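Long-range contacts in succinylglutamate desuccinylase/aspartoacylase (Ruegeria sp. TM1040, PDB 3NA6), which probably hydrolyses the amide bond of an N-acylated amino acid, as a deacylase of the zinc-dependent succinylglutamate desuccinylase/aspartoacylase family: residues A[11-17]-A[41-47]; A[262-268]-A[315-321]; A[278-284]-A[299-305]. All blocks are in the same frame, centred on the assembly; numbering follows the deposited sequence. Where two conformers were deposited one is given.

Contact 1 of 3, residues A[11-17]-A[41-47]; sequences IPLDQDG and ITVIQNG
Gly-17 and Gln-45 form an antiparallel hydrogen-bonded pair where strand 17-26 begins beside the end of strand 36-46, in the large mixed sheet. The Gly-17 N-H reaches Gln-45 O (2.8 Å), and the Gln-45 N-H returns to Gly-17 O. Ahead of this pair, residues 11-16 run as an irregular loop over the last residues of strand 36-46 and are held largely by side chains. Gln-45 does most of the polar work. With CG opposite the backbone N (chi1 172°) and the chain extended beyond it, the amide reaches the loop at Asp-14 and Asp-16. There NE2 makes a fairly straight bond to Asp-16 OD1 (3.0 Å) and a weak one to Asp-14 O (2.9 Å). Asp-16 OD1 lies in the Gln-45 amide plane, while NE2 comes to it on the anti side, 35° out of the carboxylate plane, with the carboxylate turned 86° from the amide. Two waters continue from this carboxylate to the end of the strand: one donates to Asp-16 OD1 and Gly-47 O, the other donates to Asp-16 OD2 and accepts from Gly-47 N. A leucine in place of Gln-45 would probably leave Asp-14 O and Asp-16 OD1 without their shared donor and let the loop shift. Farther back the contact is apolar: Val-43 CG2 meets Leu-13 CD2 (3.8 Å) and Ile-11 CD1 (4.0 Å). Val-43 CG1 also lies against the backbone carbonyl, 3.5 Å from Leu-13 O. On its other side, strand 36-46 pairs with strand 83-88, whose Arg-84 touches Val-43 and Gln-45 and hydrogen-bonds Leu-13 O; Tyr-129 and Leu-134 of helix 122-134 pack on Leu-13.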
# COMPACT_ATOMS: atom_id res chain seq x y z
N ILE A 11 -32.59 10.38 13.57
CA ILE A 11 -33.76 10.07 14.38
C ILE A 11 -33.79 11.03 15.55
O ILE A 11 -32.75 11.62 15.90
CB ILE A 11 -33.72 8.66 14.97
CG1 ILE A 11 -32.39 8.40 15.65
CG2 ILE A 11 -34.03 7.63 13.91
CD1 ILE A 11 -32.41 7.21 16.65
N PRO A 12 -34.97 11.21 16.14
CA PRO A 12 -34.98 11.99 17.38
C PRO A 12 -34.34 11.15 18.48
O PRO A 12 -34.38 9.89 18.41
CB PRO A 12 -36.47 12.16 17.66
CG PRO A 12 -37.11 10.91 17.02
CD PRO A 12 -36.31 10.73 15.75
N LEU A 13 -33.77 11.82 19.48
CA LEU A 13 -33.06 11.13 20.58
C LEU A 13 -33.84 11.15 21.88
O LEU A 13 -33.44 10.51 22.85
CB LEU A 13 -31.68 11.76 20.82
CG LEU A 13 -30.76 11.82 19.60
CD1 LEU A 13 -29.43 12.46 19.95
CD2 LEU A 13 -30.56 10.46 18.99
N ASP A 14 -34.93 11.91 21.92
CA ASP A 14 -35.71 12.11 23.15
C ASP A 14 -37.22 11.84 23.03
O ASP A 14 -37.98 12.33 23.84
CB ASP A 14 -35.51 13.55 23.61
CG ASP A 14 -36.00 14.57 22.57
OD1 ASP A 14 -36.44 14.17 21.46
OD2 ASP A 14 -35.93 15.76 22.88
N GLN A 15 -37.62 11.05 22.04
CA GLN A 15 -39.03 10.70 21.80
C GLN A 15 -39.32 9.29 22.31
O GLN A 15 -38.48 8.40 22.16
CB GLN A 15 -39.34 10.78 20.29
CG GLN A 15 -40.70 10.19 19.89
CD GLN A 15 -41.03 10.31 18.39
OE1 GLN A 15 -40.49 11.16 17.68
NE2 GLN A 15 -41.93 9.46 17.92
N ASP A 16 -40.49 9.09 22.93
CA ASP A 16 -40.91 7.74 23.34
C ASP A 16 -40.94 6.77 22.18
O ASP A 16 -41.24 7.18 21.08
CB ASP A 16 -42.29 7.77 23.97
CG ASP A 16 -42.28 8.29 25.40
OD1 ASP A 16 -41.20 8.49 26.00
OD2 ASP A 16 -43.37 8.47 25.94
N GLY A 17 -40.61 5.50 22.42
CA GLY A 17 -40.66 4.47 21.41
C GLY A 17 -39.28 3.89 21.08
O GLY A 17 -38.33 4.10 21.79
N ILE A 41 -27.19 3.99 15.51
CA ILE A 41 -27.67 4.33 16.83
C ILE A 41 -29.11 3.87 16.97
O ILE A 41 -29.88 3.94 16.01
CB ILE A 41 -27.51 5.85 17.12
CG1 ILE A 41 -27.90 6.19 18.58
CG2 ILE A 41 -28.27 6.70 16.09
CD1 ILE A 41 -27.41 7.58 19.00
N THR A 42 -29.46 3.37 18.15
CA THR A 42 -30.84 3.07 18.49
C THR A 42 -31.17 3.80 19.79
O THR A 42 -30.36 3.81 20.74
CB THR A 42 -31.07 1.56 18.68
OG1 THR A 42 -31.07 0.91 17.41
CG2 THR A 42 -32.41 1.31 19.34
N VAL A 43 -32.33 4.44 19.83
CA VAL A 43 -32.84 5.03 21.08
C VAL A 43 -34.13 4.34 21.41
O VAL A 43 -35.01 4.18 20.52
CB VAL A 43 -33.09 6.54 20.98
CG1 VAL A 43 -33.67 7.07 22.31
CG2 VAL A 43 -31.79 7.24 20.59
N ILE A 44 -34.22 3.86 22.65
CA ILE A 44 -35.47 3.31 23.21
C ILE A 44 -35.82 4.08 24.50
O ILE A 44 -35.03 4.09 25.45
CB ILE A 44 -35.36 1.79 23.52
CG1 ILE A 44 -34.84 1.03 22.30
CG2 ILE A 44 -36.72 1.25 24.02
CD1 ILE A 44 -34.51 -0.46 22.56
N GLN A 45 -37.00 4.70 24.51
CA GLN A 45 -37.45 5.56 25.60
C GLN A 45 -38.92 5.31 25.94
O GLN A 45 -39.76 5.16 25.05
CB GLN A 45 -37.25 7.03 25.25
CG GLN A 45 -37.87 8.00 26.25
CD GLN A 45 -37.66 9.43 25.87
OE1 GLN A 45 -36.52 9.92 25.81
NE2 GLN A 45 -38.76 10.13 25.58
N ASN A 46 -39.21 5.25 27.23
CA ASN A 46 -40.55 4.95 27.70
C ASN A 46 -40.66 5.26 29.18
O ASN A 46 -39.77 4.91 29.94
CB ASN A 46 -40.88 3.49 27.45
CG ASN A 46 -42.31 3.12 27.84
OD1 ASN A 46 -42.54 2.42 28.82
ND2 ASN A 46 -43.27 3.61 27.07
N GLY A 47 -41.74 5.93 29.56
CA GLY A 47 -41.98 6.28 30.95
C GLY A 47 -40.91 7.13 31.59
O GLY A 47 -40.36 8.04 30.96
O HOH W 1 -40.58 9.09 28.75
O HOH W 2 -43.76 7.28 28.22

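Contact 2 of 3, residues A[262-268]-A[315-321]; sequences SEHDGLF and GMIKSGD
The Phe-268 ring is met obliquely by Ile-317, whose CD1 lies 3.7 Å from Phe-268 CD1, and the same ring packs edge-to-face with His-312. A chi1 of -177°, which sets CG opposite the backbone N, carries the ring to the Ile-317 side of the sheet. The second flat group, the Asp-265 carboxylate, receives the Ser-319 N-H at OD1 (2.8 Å), on the anti side and 29° out of its plane. The Asp-321 carboxylate is approached from above its plane, where Lys-318 N donates to OD2 (2.8 Å); its OD1 is bonded to Ser-32 of the third subunit. Across the sheet from the ring, the selenium of selenomethionine Met-316 lies over the Gly-266 peptide, SE being 3.4 Å from Gly-266 O.

The backbones join through Gly-266 and Ile-317, an antiparallel hydrogen-bonded pair, followed by the non-hydrogen-bonded pair Leu-267 and Met-316, beyond which Phe-268 N donates to Gly-315 O (2.8 Å). At the other end, Ser-262 grips a type II turn, Lys-318 to Asp-321: its N donates to Asp-321 O and its O accepts from Gly-320 N. Ser-262 OG donates to His-264 O (2.7 Å), bracing the bend between the turn and the strand. The pattern is that of a short strand, 316-317, outermost in the sheet within this chain, added antiparallel to strand 266-270 in the four-stranded antiparallel sheet of the C-terminal part of the chain, where Cys-322, directly after the turn, is disulfide-bonded to Cys-258.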
# COMPACT_ATOMS: atom_id res chain seq x y z
N SER A 262 8.46 -7.71 26.54
CA SER A 262 9.45 -8.40 25.74
C SER A 262 10.51 -7.42 25.27
O SER A 262 10.19 -6.31 24.86
CB SER A 262 8.86 -9.05 24.52
OG SER A 262 9.87 -9.80 23.87
N GLU A 263 11.77 -7.87 25.30
CA GLU A 263 12.88 -7.12 24.73
C GLU A 263 13.34 -7.74 23.41
O GLU A 263 14.43 -7.41 22.91
CB GLU A 263 14.03 -7.03 25.74
CG GLU A 263 13.68 -6.19 26.98
CD GLU A 263 14.87 -5.93 27.93
OE1 GLU A 263 15.78 -6.77 28.01
OE2 GLU A 263 14.88 -4.87 28.61
N HIS A 264 12.51 -8.63 22.83
CA HIS A 264 12.88 -9.43 21.65
C HIS A 264 11.68 -9.70 20.75
O HIS A 264 10.60 -9.93 21.25
CB HIS A 264 13.42 -10.78 22.11
CG HIS A 264 14.62 -10.69 23.00
ND1 HIS A 264 15.91 -10.67 22.51
CD2 HIS A 264 14.72 -10.62 24.34
CE1 HIS A 264 16.76 -10.59 23.52
NE2 HIS A 264 16.06 -10.55 24.64
N ASP A 265 11.88 -9.67 19.44
CA ASP A 265 10.88 -10.17 18.51
C ASP A 265 11.06 -11.68 18.47
O ASP A 265 12.19 -12.17 18.42
CB ASP A 265 11.11 -9.67 17.07
CG ASP A 265 11.11 -8.14 16.96
OD1 ASP A 265 10.31 -7.48 17.63
OD2 ASP A 265 11.92 -7.60 16.18
N GLY A 266 9.97 -12.41 18.45
CA GLY A 266 10.05 -13.82 18.14
C GLY A 266 8.75 -14.56 18.21
O GLY A 266 7.65 -13.96 18.22
N LEU A 267 8.91 -15.88 18.26
CA LEU A 267 7.85 -16.86 18.44
C LEU A 267 7.48 -16.92 19.91
O LEU A 267 8.29 -17.27 20.76
CB LEU A 267 8.32 -18.25 17.97
CG LEU A 267 7.35 -19.43 18.08
CD1 LEU A 267 6.11 -19.10 17.27
CD2 LEU A 267 7.96 -20.78 17.64
N PHE A 268 6.23 -16.62 20.22
CA PHE A 268 5.80 -16.46 21.61
C PHE A 268 5.23 -17.76 22.16
O PHE A 268 4.27 -18.32 21.59
CB PHE A 268 4.70 -15.41 21.66
CG PHE A 268 4.22 -15.09 23.04
CD1 PHE A 268 5.07 -14.51 23.96
CD2 PHE A 268 2.92 -15.35 23.41
CE1 PHE A 268 4.67 -14.17 25.19
CE2 PHE A 268 2.51 -15.03 24.72
CZ PHE A 268 3.38 -14.41 25.58
N GLY A 315 0.87 -15.24 17.88
CA GLY A 315 1.98 -16.15 17.86
C GLY A 315 3.33 -15.48 17.83
O GLY A 315 4.29 -16.01 18.35
N MSE A 316 3.39 -14.30 17.21
CA MSE A 316 4.62 -13.58 17.07
C MSE A 316 4.51 -12.43 18.05
O MSE A 316 3.45 -11.77 18.13
CB MSE A 316 4.69 -13.08 15.62
CG MSE A 316 6.01 -12.66 15.16
SE MSE A 316 7.23 -14.18 14.86
CE MSE A 316 8.72 -12.90 14.97
N ILE A 317 5.58 -12.19 18.83
CA ILE A 317 5.64 -11.08 19.75
C ILE A 317 6.75 -10.12 19.27
O ILE A 317 7.69 -10.54 18.61
CB ILE A 317 5.85 -11.55 21.21
CG1 ILE A 317 5.68 -10.38 22.19
CG2 ILE A 317 7.25 -12.29 21.36
CD1 ILE A 317 5.56 -10.83 23.71
N LYS A 318 6.59 -8.84 19.57
CA LYS A 318 7.56 -7.82 19.18
C LYS A 318 8.26 -7.24 20.38
O LYS A 318 7.72 -7.20 21.49
CB LYS A 318 6.85 -6.70 18.45
CG LYS A 318 6.17 -7.20 17.22
CD LYS A 318 5.76 -6.06 16.34
CE LYS A 318 4.41 -5.59 16.72
NZ LYS A 318 3.48 -6.68 16.38
N SER A 319 9.46 -6.75 20.15
CA SER A 319 10.15 -5.97 21.15
C SER A 319 9.25 -4.84 21.67
O SER A 319 8.60 -4.11 20.91
CB SER A 319 11.45 -5.43 20.56
OG SER A 319 12.23 -4.92 21.60
N GLY A 320 9.16 -4.77 23.00
CA GLY A 320 8.36 -3.77 23.67
C GLY A 320 6.91 -4.20 23.95
O GLY A 320 6.18 -3.43 24.56
N ASP A 321 6.50 -5.38 23.49
CA ASP A 321 5.12 -5.88 23.75
C ASP A 321 5.00 -6.37 25.18
O ASP A 321 5.92 -7.03 25.70
CB ASP A 321 4.72 -7.03 22.81
CG ASP A 321 4.49 -6.58 21.37
OD1 ASP A 321 4.44 -5.37 21.12
OD2 ASP A 321 4.39 -7.45 20.47

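Contact 3 of 3, residues A[278-284]-A[299-305]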
# COMPACT_ATOMS: atom_id res chain seq x y z
N VAL A 278 0.41 -19.13 39.09
CA VAL A 278 1.86 -19.20 38.97
C VAL A 278 2.49 -18.79 40.30
O VAL A 278 1.93 -17.98 41.04
CB VAL A 278 2.41 -18.24 37.87
CG1 VAL A 278 1.81 -18.57 36.51
CG2 VAL A 278 2.15 -16.78 38.25
N GLN A 279 3.63 -19.39 40.61
CA GLN A 279 4.40 -19.01 41.80
C GLN A 279 5.51 -18.06 41.38
O GLN A 279 5.99 -18.10 40.22
CB GLN A 279 5.03 -20.25 42.43
CG GLN A 279 4.02 -21.25 42.98
CD GLN A 279 3.23 -20.67 44.14
OE1 GLN A 279 2.02 -20.41 44.02
NE2 GLN A 279 3.91 -20.44 45.26
N GLU A 280 5.93 -17.23 42.32
CA GLU A 280 7.04 -16.30 42.09
C GLU A 280 8.23 -17.05 41.49
O GLU A 280 8.57 -18.10 41.96
CB GLU A 280 7.45 -15.62 43.39
CG GLU A 280 8.54 -14.57 43.23
CD GLU A 280 9.08 -14.10 44.56
OE1 GLU A 280 9.74 -14.89 45.26
OE2 GLU A 280 8.86 -12.93 44.91
N GLY A 281 8.82 -16.53 40.43
CA GLY A 281 9.95 -17.21 39.77
C GLY A 281 9.60 -18.29 38.76
O GLY A 281 10.46 -18.74 38.03
N ASP A 282 8.34 -18.74 38.73
CA ASP A 282 7.89 -19.64 37.66
C ASP A 282 8.00 -18.97 36.29
O ASP A 282 7.79 -17.76 36.13
CB ASP A 282 6.41 -20.05 37.85
CG ASP A 282 6.20 -21.09 38.95
OD1 ASP A 282 7.18 -21.57 39.56
OD2 ASP A 282 5.01 -21.44 39.17
N LEU A 283 8.29 -19.79 35.29
CA LEU A 283 8.33 -19.38 33.90
C LEU A 283 6.91 -19.02 33.47
O LEU A 283 6.00 -19.80 33.65
CB LEU A 283 8.87 -20.53 33.08
CG LEU A 283 9.44 -20.33 31.70
CD1 LEU A 283 10.54 -19.29 31.67
CD2 LEU A 283 9.95 -21.69 31.25
N VAL A 284 6.73 -17.80 32.96
CA VAL A 284 5.43 -17.35 32.43
C VAL A 284 5.40 -17.43 30.89
O VAL A 284 4.35 -17.74 30.28
CB VAL A 284 5.16 -15.93 32.88
CG1 VAL A 284 3.95 -15.32 32.19
CG2 VAL A 284 4.97 -15.94 34.39
N GLU A 299 13.58 -16.11 28.45
CA GLU A 299 12.57 -16.50 29.42
C GLU A 299 12.05 -15.33 30.23
O GLU A 299 12.81 -14.44 30.58
CB GLU A 299 13.18 -17.52 30.40
CG GLU A 299 13.65 -18.79 29.73
CD GLU A 299 14.07 -19.88 30.70
OE1 GLU A 299 14.62 -19.56 31.78
OE2 GLU A 299 13.86 -21.06 30.37
N TYR A 300 10.75 -15.32 30.49
CA TYR A 300 10.12 -14.30 31.31
C TYR A 300 9.48 -15.02 32.51
O TYR A 300 8.68 -15.95 32.34
CB TYR A 300 9.17 -13.43 30.47
CG TYR A 300 9.97 -12.61 29.45
CD1 TYR A 300 10.61 -11.43 29.85
CD2 TYR A 300 10.17 -13.05 28.14
CE1 TYR A 300 11.39 -10.69 28.95
CE2 TYR A 300 10.95 -12.29 27.21
CZ TYR A 300 11.58 -11.13 27.64
OH TYR A 300 12.35 -10.35 26.78
N ARG A 301 9.91 -14.62 33.72
CA ARG A 301 9.52 -15.29 34.97
C ARG A 301 8.60 -14.41 35.82
O ARG A 301 8.63 -13.19 35.73
CB ARG A 301 10.76 -15.71 35.75
CG ARG A 301 11.43 -16.86 35.08
CD ARG A 301 12.62 -17.41 35.83
NE ARG A 301 13.19 -18.48 35.03
CZ ARG A 301 12.77 -19.74 35.05
NH1 ARG A 301 11.81 -20.13 35.89
NH2 ARG A 301 13.33 -20.62 34.25
N ALA A 302 7.74 -15.05 36.62
CA ALA A 302 6.79 -14.30 37.45
C ALA A 302 7.55 -13.63 38.60
O ALA A 302 8.41 -14.24 39.24
CB ALA A 302 5.70 -15.21 37.99
N ARG A 303 7.28 -12.34 38.78
CA ARG A 303 7.91 -11.52 39.81
C ARG A 303 7.24 -11.76 41.18
O ARG A 303 7.82 -11.45 42.21
CB ARG A 303 7.84 -10.03 39.42
CG ARG A 303 6.47 -9.36 39.67
CD ARG A 303 6.24 -8.13 38.76
NE ARG A 303 4.87 -7.60 38.87
CZ ARG A 303 4.41 -6.88 39.90
NH1 ARG A 303 5.17 -6.60 40.94
NH2 ARG A 303 3.15 -6.45 39.89
N ARG A 304 6.04 -12.32 41.16
CA ARG A 304 5.31 -12.69 42.37
C ARG A 304 4.26 -13.76 42.07
O ARG A 304 3.94 -14.04 40.91
CB ARG A 304 4.58 -11.47 42.89
CG ARG A 304 3.54 -10.99 41.90
CD ARG A 304 2.91 -9.71 42.35
NE ARG A 304 1.82 -9.34 41.47
CZ ARG A 304 0.77 -8.61 41.84
NH1 ARG A 304 0.65 -8.15 43.09
NH2 ARG A 304 -0.19 -8.33 40.96
N SER A 305 3.69 -14.34 43.11
CA SER A 305 2.70 -15.38 42.94
C SER A 305 1.35 -14.79 42.54
O SER A 305 1.01 -13.67 42.90
CB SER A 305 2.57 -16.20 44.20
OG SER A 305 3.82 -16.80 44.51
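Backbone hydrogen bonds run between residues 281-284 and 300-302. Val-284 N donates to Tyr-300 O (2.8 Å), Ala-302 N to Asp-282 O (2.8 Å), and Gly-281 N to Ala-302 O (2.6 Å). Leu-283 and Arg-301 face each other between the first two of these bonds as an antiparallel non-hydrogen-bonded pair. Where the pairing ends, Glu-280 N turns to a side chain and donates to Ser-305 OG (3.1 Å).

The segments meet at the open end of the beta hairpin of strands 283-288 and 298-301. Before it, the chain takes a type II turn from Gln-279 to Asp-282, with Gly-281 at its positive-phi position, where a side chain would press on the preceding carbonyl O. Asp-282 closes this turn twice: its N bonds Gln-279 O, and its OD2 accepts the Gln-279 N-H from above the carboxylate plane.

Among the charged side chains, Arg-301 is extended from CG to NE and reaches across to Gly-281 and Leu-283. NH1 donates to Gly-281 O (2.9 Å), which sits at the edge of the guanidinium, in its plane; NH2 forms a salt bridge with Glu-299 OE1 (3.0 Å), with OE1 tilted 21° from the guanidinium plane and met from above its own carboxylate plane. Leu-283 CD1 covers one face of the guanidinium, over its centre, and rests on Glu-299 CB (3.4 Å), the two side chains crossing at about a right angle. One bond at the edge, a tilted salt bridge and a methyl over a face should restrict the guanidinium's rotation.

Apolar packing occupies the opposite side of the pair. The Ala-302 methyl touches Val-284 CG2 (3.7 Å) and Val-278 CG2, and Ala-324 and Ile-326 of strand 322-327 cover these two valines.

In the fold
From the N terminus, contact 1 comes first: residues 11-17 lead into strand 17-26, and the chain returns along strand 36-46, closing a loop of mostly strand within the ten-stranded mixed sheet. Contacts 2 and 3 lie beyond the chain's centre, with contact 1 about 48 and 52 Å from them between centres. Contact 2 opens at 262-268 and closes at 315-321; contact 3, 278-284 with 299-305, falls wholly within that interval. Both work on one antiparallel sheet, contact 2 adding strand 316-317 to 266-270 and contact 3 pairing 283-288 with 298-301. They touch directly, Glu-263 N lying 2.9 Å from Tyr-300 OH, a probable hydrogen bond.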